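HpcE (Thermus thermophilus, PDB 1WZO) probably catalyses the isomerisation of 2-hydroxyhepta-2,4-diene-1,7-dioate, as an enzyme of the fumarylacetoacetate hydrolase family. Local coordinates at residues Leu3-Ala8 / Val35-Phe41. Residue numbers count along the deposited sequence, not the author numbering.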
loop_
_atom_site.group_PDB
_atom_site.type_symbol
_atom_site.label_atom_id
_atom_site.label_comp_id
_atom_site.label_asym_id
_atom_site.label_seq_id
_atom_site.Cartn_x
_atom_site.Cartn_y
_atom_site.Cartn_z
ATOM N N LEU B 3 12.650 -13.500 -11.495
ATOM C CA LEU B 3 11.296 -13.303 -11.002
ATOM C C LEU B 3 10.519 -12.431 -11.982
ATOM O O LEU B 3 11.077 -11.523 -12.602
ATOM C CB LEU B 3 11.337 -12.653 -9.614
ATOM C CG LEU B 3 12.204 -13.407 -8.598
ATOM C CD1 LEU B 3 12.130 -12.733 -7.239
ATOM C CD2 LEU B 3 11.734 -14.849 -8.506
ATOM N N ALA B 4 9.228 -12.717 -12.124
ATOM C CA ALA B 4 8.378 -11.962 -13.036
ATOM C C ALA B 4 6.947 -11.905 -12.524
ATOM O O ALA B 4 6.538 -12.726 -11.700
ATOM C CB ALA B 4 8.407 -12.601 -14.415
ATOM N N ARG B 5 6.200 -10.914 -13.000
ATOM C CA ARG B 5 4.800 -10.753 -12.633
ATOM C C ARG B 5 4.025 -10.640 -13.936
ATOM O O ARG B 5 4.467 -9.978 -14.874
ATOM C CB ARG B 5 4.596 -9.500 -11.773
ATOM C CG ARG B 5 5.157 -9.646 -10.368
ATOM C CD ARG B 5 5.012 -8.373 -9.536
ATOM N NE ARG B 5 3.625 -7.982 -9.279
ATOM C CZ ARG B 5 2.980 -7.006 -9.918
ATOM N NH1 ARG B 5 3.584 -6.310 -10.871
ATOM N NH2 ARG B 5 1.733 -6.703 -9.583
ATOM N N PHE B 6 2.881 -11.305 -14.005
ATOM C CA PHE B 6 2.083 -11.260 -15.219
ATOM C C PHE B 6 0.602 -11.412 -14.918
ATOM O O PHE B 6 0.218 -11.891 -13.853
ATOM C CB PHE B 6 2.551 -12.347 -16.193
ATOM C CG PHE B 6 2.485 -13.739 -15.628
ATOM C CD1 PHE B 6 1.352 -14.529 -15.811
ATOM C CD2 PHE B 6 3.556 -14.260 -14.903
ATOM C CE1 PHE B 6 1.286 -15.821 -15.279
ATOM C CE2 PHE B 6 3.501 -15.549 -14.366
ATOM C CZ PHE B 6 2.363 -16.331 -14.556
ATOM N N LEU B 7 -0.226 -10.984 -15.864
ATOM C CA LEU B 7 -1.668 -11.054 -15.707
ATOM C C LEU B 7 -2.216 -12.121 -16.653
ATOM O O LEU B 7 -1.879 -12.147 -17.835
ATOM C CB LEU B 7 -2.276 -9.683 -16.024
ATOM C CG LEU B 7 -3.749 -9.412 -15.717
ATOM C CD1 LEU B 7 -4.033 -9.616 -14.238
ATOM C CD2 LEU B 7 -4.076 -7.981 -16.128
ATOM N N ALA B 8 -3.052 -13.006 -16.124
ATOM C CA ALA B 8 -3.637 -14.070 -16.932
ATOM C C ALA B 8 -5.013 -14.452 -16.399
ATOM O O ALA B 8 -5.174 -14.755 -15.211
ATOM C CB ALA B 8 -2.718 -15.288 -16.937
ATOM N N VAL B 35 -0.014 -14.366 -21.895
ATOM C CA VAL B 35 -0.171 -13.517 -20.722
ATOM C C VAL B 35 0.192 -12.058 -20.977
ATOM O O VAL B 35 0.755 -11.712 -22.013
ATOM C CB VAL B 35 0.702 -14.031 -19.551
ATOM C CG1 VAL B 35 0.390 -15.495 -19.273
ATOM C CG2 VAL B 35 2.173 -13.863 -19.882
ATOM N N THR B 36 -0.145 -11.204 -20.021
ATOM C CA THR B 36 0.182 -9.790 -20.129
ATOM C C THR B 36 1.275 -9.506 -19.108
ATOM O O THR B 36 1.062 -9.665 -17.909
ATOM C CB THR B 36 -1.036 -8.908 -19.828
ATOM O OG1 THR B 36 -2.074 -9.201 -20.771
ATOM C CG2 THR B 36 -0.665 -7.436 -19.934
ATOM N N TRP B 37 2.447 -9.106 -19.587
ATOM C CA TRP B 37 3.563 -8.807 -18.697
ATOM C C TRP B 37 3.278 -7.582 -17.849
ATOM O O TRP B 37 2.628 -6.636 -18.299
ATOM C CB TRP B 37 4.847 -8.548 -19.489
ATOM C CG TRP B 37 5.394 -9.741 -20.197
ATOM C CD1 TRP B 37 5.055 -10.191 -21.448
ATOM C CD2 TRP B 37 6.398 -10.638 -19.707
ATOM N NE1 TRP B 37 5.792 -11.309 -21.762
ATOM C CE2 TRP B 37 6.623 -11.606 -20.712
ATOM C CE3 TRP B 37 7.132 -10.716 -18.515
ATOM C CZ2 TRP B 37 7.551 -12.643 -20.561
ATOM C CZ3 TRP B 37 8.058 -11.749 -18.367
ATOM C CH2 TRP B 37 8.257 -12.697 -19.386
ATOM N N LEU B 38 3.767 -7.611 -16.615
ATOM C CA LEU B 38 3.607 -6.498 -15.690
ATOM C C LEU B 38 5.008 -6.173 -15.189
ATOM O O LEU B 38 5.980 -6.809 -15.600
ATOM C CB LEU B 38 2.729 -6.908 -14.504
ATOM C CG LEU B 38 1.315 -7.415 -14.802
ATOM C CD1 LEU B 38 0.666 -7.893 -13.512
ATOM C CD2 LEU B 38 0.485 -6.302 -15.431
ATOM N N LEU B 39 5.116 -5.179 -14.313
ATOM C CA LEU B 39 6.407 -4.840 -13.737
ATOM C C LEU B 39 6.767 -6.032 -12.843
ATOM O O LEU B 39 5.895 -6.613 -12.194
ATOM C CB LEU B 39 6.296 -3.563 -12.895
ATOM C CG LEU B 39 5.936 -2.280 -13.648
ATOM C CD1 LEU B 39 5.654 -1.155 -12.645
ATOM C CD2 LEU B 39 7.081 -1.896 -14.575
ATOM N N PRO B 40 8.049 -6.423 -12.809
ATOM C CA PRO B 40 8.467 -7.559 -11.979
ATOM C C PRO B 40 8.273 -7.357 -10.477
ATOM O O PRO B 40 8.327 -8.310 -9.707
ATOM C CB PRO B 40 9.936 -7.754 -12.370
ATOM C CG PRO B 40 10.362 -6.391 -12.822
ATOM C CD PRO B 40 9.172 -5.930 -13.625
ATOM N N PHE B 41 8.044 -6.114 -10.070
ATOM C CA PHE B 41 7.823 -5.785 -8.667
ATOM C C PHE B 41 7.290 -4.360 -8.634
ATOM O O PHE B 41 7.231 -3.693 -9.668
ATOM C CB PHE B 41 9.139 -5.900 -7.872
ATOM C CG PHE B 41 10.202 -4.921 -8.301
ATOM C CD1 PHE B 41 10.308 -3.674 -7.689
ATOM C CD2 PHE B 41 11.067 -5.226 -9.349
ATOM C CE1 PHE B 41 11.262 -2.743 -8.119
ATOM C CE2 PHE B 41 12.022 -4.301 -9.786
ATOM C CZ PHE B 41 12.117 -3.059 -9.169
HETATM O O HOH W 1 7.458 -9.172 -14.754
#
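Backbone hydrogen bonds tie V35-F41 to L3-A8. L7 and T36 form a hydrogen-bonded antiparallel pair, L7 N giving to T36 O (2.8 Å) and T36 N to L7 O (2.9 Å). One step on, across the non-hydrogen-bonded pair of F6 and W37, L38 N reaches R5 O at 3.0 Å. There the ladder gives way to other means: a water accepts from R5 N (2.8 Å) and lies 2.9 Å from L38 O, bridging the two backbones where direct pairing stops. The flexible arginine chain folds back so that NH1 of R5 donates to L39 O at 2.7 Å, a carbonyl with no backbone bond to L3-A8. P40, whose nitrogen carries no hydrogen to offer a neighbouring strand, fits a place where pairing has ended; its CB rests 3.9 Å from L3 O.

The pairing lies near the N-terminus. Strand 2-8 pairs antiparallel with 11-18, 36-37 and 152-159 within a larger mixed, curled sheet, joining the N-terminal hairpin to the rest of the fold.

Mostly apolar side chains line the face of F6 and W37: the F6 ring meets V35 (CD1 to CG1, 3.7 Å) and also H30 and H13, while the small A4 leaves room for the indole, its CB 4.1 Å from W37 CZ3. A8 CB touches V35 CG1 at 3.9 Å. The face of L7 mixes leucines with T36 and R5. L38 CD1 lies over the R5 guanidinium and 4.3 Å from L7 CB; here L7, T36 and L38 pack against L7 of the second subunit, where the leucines give the subunit contact an apolar surface, with T36 beside them.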